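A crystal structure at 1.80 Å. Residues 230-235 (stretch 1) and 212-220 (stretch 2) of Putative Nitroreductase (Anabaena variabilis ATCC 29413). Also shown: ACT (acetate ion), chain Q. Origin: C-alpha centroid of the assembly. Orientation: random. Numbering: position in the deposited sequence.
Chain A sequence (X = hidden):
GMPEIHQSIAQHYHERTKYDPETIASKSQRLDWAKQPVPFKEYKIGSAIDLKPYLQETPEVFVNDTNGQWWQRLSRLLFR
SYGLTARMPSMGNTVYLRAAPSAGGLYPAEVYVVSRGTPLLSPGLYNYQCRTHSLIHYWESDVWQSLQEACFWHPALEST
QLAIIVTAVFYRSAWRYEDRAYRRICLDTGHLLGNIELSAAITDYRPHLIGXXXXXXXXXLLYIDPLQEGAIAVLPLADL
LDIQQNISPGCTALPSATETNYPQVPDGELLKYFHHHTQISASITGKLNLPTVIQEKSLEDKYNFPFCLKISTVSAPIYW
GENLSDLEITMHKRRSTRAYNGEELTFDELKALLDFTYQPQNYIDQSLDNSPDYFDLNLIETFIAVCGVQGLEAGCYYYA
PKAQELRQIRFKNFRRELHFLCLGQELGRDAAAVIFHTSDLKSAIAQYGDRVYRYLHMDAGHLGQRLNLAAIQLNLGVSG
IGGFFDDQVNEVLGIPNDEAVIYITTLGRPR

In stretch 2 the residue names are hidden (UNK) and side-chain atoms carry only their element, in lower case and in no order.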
# COMPACT_ATOMS: atom_id res chain seq x y z
N GLY A 230 -14.19 -6.27 -4.06
CA GLY A 230 -14.56 -5.95 -2.69
C GLY A 230 -13.77 -4.80 -2.11
O GLY A 230 -12.57 -4.66 -2.33
N ALA A 231 -14.48 -3.95 -1.38
CA ALA A 231 -13.89 -2.82 -0.69
C ALA A 231 -12.87 -3.30 0.36
O ALA A 231 -13.15 -4.23 1.13
CB ALA A 231 -15.00 -2.02 0.00
N ILE A 232 -11.69 -2.67 0.38
CA ILE A 232 -10.72 -2.98 1.43
C ILE A 232 -10.25 -1.77 2.25
O ILE A 232 -9.59 -1.92 3.26
CB ILE A 232 -9.56 -3.89 0.95
CG1 ILE A 232 -8.86 -3.29 -0.25
CG2 ILE A 232 -10.11 -5.32 0.67
CD1 ILE A 232 -7.63 -4.10 -0.76
N ALA A 233 -10.60 -0.56 1.80
CA ALA A 233 -10.32 0.64 2.56
C ALA A 233 -11.35 1.73 2.21
O ALA A 233 -11.66 1.94 1.05
CB ALA A 233 -8.88 1.17 2.30
N VAL A 234 -11.85 2.38 3.26
CA VAL A 234 -12.76 3.52 3.19
C VAL A 234 -11.97 4.72 3.75
O VAL A 234 -11.39 4.62 4.82
CB VAL A 234 -14.09 3.28 3.93
CG1 VAL A 234 -14.95 4.57 3.95
CG2 VAL A 234 -14.88 2.09 3.28
N LEU A 235 -11.96 5.81 3.01
CA LEU A 235 -11.18 6.99 3.39
C LEU A 235 -11.92 8.31 3.21
O LEU A 235 -11.85 8.94 2.16
CB LEU A 235 -9.83 7.05 2.62
CG LEU A 235 -8.90 5.83 2.66
CD1 LEU A 235 -9.08 4.94 1.45
CD2 LEU A 235 -7.44 6.28 2.74
N UNK A 212 -12.02 -0.88 9.31
CA UNK A 212 -13.10 -1.52 10.03
C UNK A 212 -14.47 -1.10 9.54
O UNK A 212 -14.97 -0.02 9.86
N UNK A 213 -15.06 -1.94 8.70
CA UNK A 213 -16.38 -1.66 8.13
C UNK A 213 -17.05 -2.99 7.79
O UNK A 213 -16.39 -4.01 7.67
c UNK A 213 -14.05 -0.78 5.71
c UNK A 213 -15.71 -2.31 4.98
c UNK A 213 -14.84 -2.81 4.03
c UNK A 213 -16.26 -0.76 6.88
c UNK A 213 -13.55 -2.29 3.91
c UNK A 213 -13.15 -1.27 4.76
c UNK A 213 -15.32 -1.29 5.83
N UNK A 214 -18.37 -2.93 7.59
CA UNK A 214 -19.20 -4.08 7.24
C UNK A 214 -19.06 -4.28 5.73
O UNK A 214 -19.65 -3.55 4.93
c UNK A 214 -22.15 -3.15 9.68
c UNK A 214 -20.68 -3.89 7.67
c UNK A 214 -21.51 -5.11 7.29
c UNK A 214 -20.76 -3.61 9.19
N UNK A 215 -18.23 -5.24 5.36
CA UNK A 215 -17.93 -5.49 3.93
C UNK A 215 -19.18 -5.60 3.09
O UNK A 215 -19.28 -4.98 2.04
c UNK A 215 -17.05 -6.71 3.73
c UNK A 215 -15.73 -6.61 4.47
o UNK A 215 -15.74 -6.70 5.73
o UNK A 215 -14.69 -6.46 3.80
N UNK A 216 -20.13 -6.42 3.55
CA UNK A 216 -21.37 -6.64 2.82
C UNK A 216 -22.06 -5.30 2.48
O UNK A 216 -22.58 -5.11 1.37
c UNK A 216 -24.55 -8.71 3.79
c UNK A 216 -22.31 -7.52 3.66
o UNK A 216 -24.32 -8.93 5.00
o UNK A 216 -25.58 -9.13 3.22
c UNK A 216 -23.62 -7.86 2.96
N UNK A 217 -22.11 -4.41 3.47
CA UNK A 217 -22.77 -3.11 3.35
C UNK A 217 -22.07 -2.17 2.43
O UNK A 217 -22.71 -1.46 1.64
c UNK A 217 -22.93 -2.46 4.74
N UNK A 218 -20.74 -2.13 2.52
CA UNK A 218 -19.98 -1.24 1.65
C UNK A 218 -20.07 -1.74 0.22
O UNK A 218 -20.28 -0.94 -0.71
c UNK A 218 -17.75 -0.24 1.12
c UNK A 218 -18.54 -1.11 2.11
c UNK A 218 -18.45 -0.52 3.55
N UNK A 219 -19.95 -3.04 0.02
CA UNK A 219 -19.99 -3.60 -1.33
C UNK A 219 -21.38 -3.42 -1.93
O UNK A 219 -21.51 -3.12 -3.09
o UNK A 219 -17.27 -4.15 -1.13
c UNK A 219 -19.49 -5.05 -1.34
n UNK A 219 -17.59 -6.26 -0.37
c UNK A 219 -18.01 -5.13 -0.95
N UNK A 220 -22.41 -3.57 -1.11
CA UNK A 220 -23.77 -3.31 -1.57
C UNK A 220 -23.95 -1.84 -1.98
O UNK A 220 -24.59 -1.53 -3.01
o UNK A 220 -24.46 -6.00 -1.05
c UNK A 220 -24.79 -3.65 -0.47
o UNK A 220 -25.74 -5.53 0.68
c UNK A 220 -25.00 -5.18 -0.28
C ACT Q . -19.05 -9.33 1.00
O ACT Q . -19.37 -8.35 0.27
OXT ACT Q . -17.73 -9.58 1.12
CH3 ACT Q . -20.25 -10.15 1.49
O HOH W 1 -14.93 -6.39 0.99

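Position 212 has no side-chain atoms, and none of its atoms comes within contact distance of the strand 230-235; it is G212. Position 213 carries one carbon followed by a closed ring of six carbons, with no oxygen on the ring; the ring edge meets the carbonyl of A231, and V234 CG2 sits over one face. This is F213. Its CA-to-CB bond points toward the strand, and with chi1 at 54° (p) the ring lies against the backbone of A231 to A233 and the side chain of V234. A231 O lies 3.4 Å from F213 CZ, whereas V234 CG2 is 4.2 Å from the centroid of the F213 ring and 25° off its normal, a CH-pi arrangement.

Position 214 has four side-chain carbons, forked at the first, with one arm two carbons long, and none reaches the strand. This is the pattern of isoleucine, I214. It occupies the N-cap position, and its carbonyl opens the helical hydrogen bonding, accepting the amide four residues on at 3.0 Å (N of position 218 to I214 O).

At position 215 two carbons are present, the second bearing two oxygens, one of which approaches the carbonyl of A231: a short carboxylate, D215. Its CA-to-CB bond points sideways, but the carboxylate comes nearer, bringing D215 OD2 to 3.8 Å from A231 O. Two such acceptors cannot bond directly; water 1 bridges them from one side, donating to both, at 2.8 Å from D215 OD2 and 2.8 Å from A231 O.

Position 216 has three carbons in a chain, the third carrying two oxygens; extended and exposed, it is out of reach of the strand and is therefore E216, which touches a crystal neighbour. A single carbon at position 217, likewise remote from the strand, gives A217.

Position 218 shows one carbon carrying two more, and one of these methyls packs against A231 CB and V234 CG2; the fork is that of V218. It points toward the strand, and V218 CG1 lies 3.5 Å from A231 CB and 4.3 Å from V234 CG2.

Position 219 has two carbons, the second bonded to one oxygen and one nitrogen, and the oxygen accepts from A231 N; this is the carboxamide of N219. Although its CA-to-CB bond is sideways, its end approaches the strand: A231 N donates a nearly straight hydrogen bond to N219 OD1 (2.8 Å, 173°). The amide nitrogen uses its hydrogens elsewhere, N219 ND2 donating to water 1 at 3.0 Å and to acetate O at 2.8 Å; the acetate probably comes from the crystallisation liquor. Position 220 again has two carbons with two oxygens on the second, exposed and clear of the strand: D220.

The contact thus centres on A231. Its amide is held by N219, its carbonyl is linked through water 1 to D215 and N219, and its methyl rests against V218, so that polar and apolar contacts converge on one small residue. V234 extends the apolar patch to F213 and V218, while I232 and A233 direct their CB atoms away and meet the F213 ring through backbone atoms. The helix and strand axes cross at 112°, approaching to 7.6 Å, and the interface buries 301 Å² in total.

Stretch 2 (212-220) GFIDEAVND
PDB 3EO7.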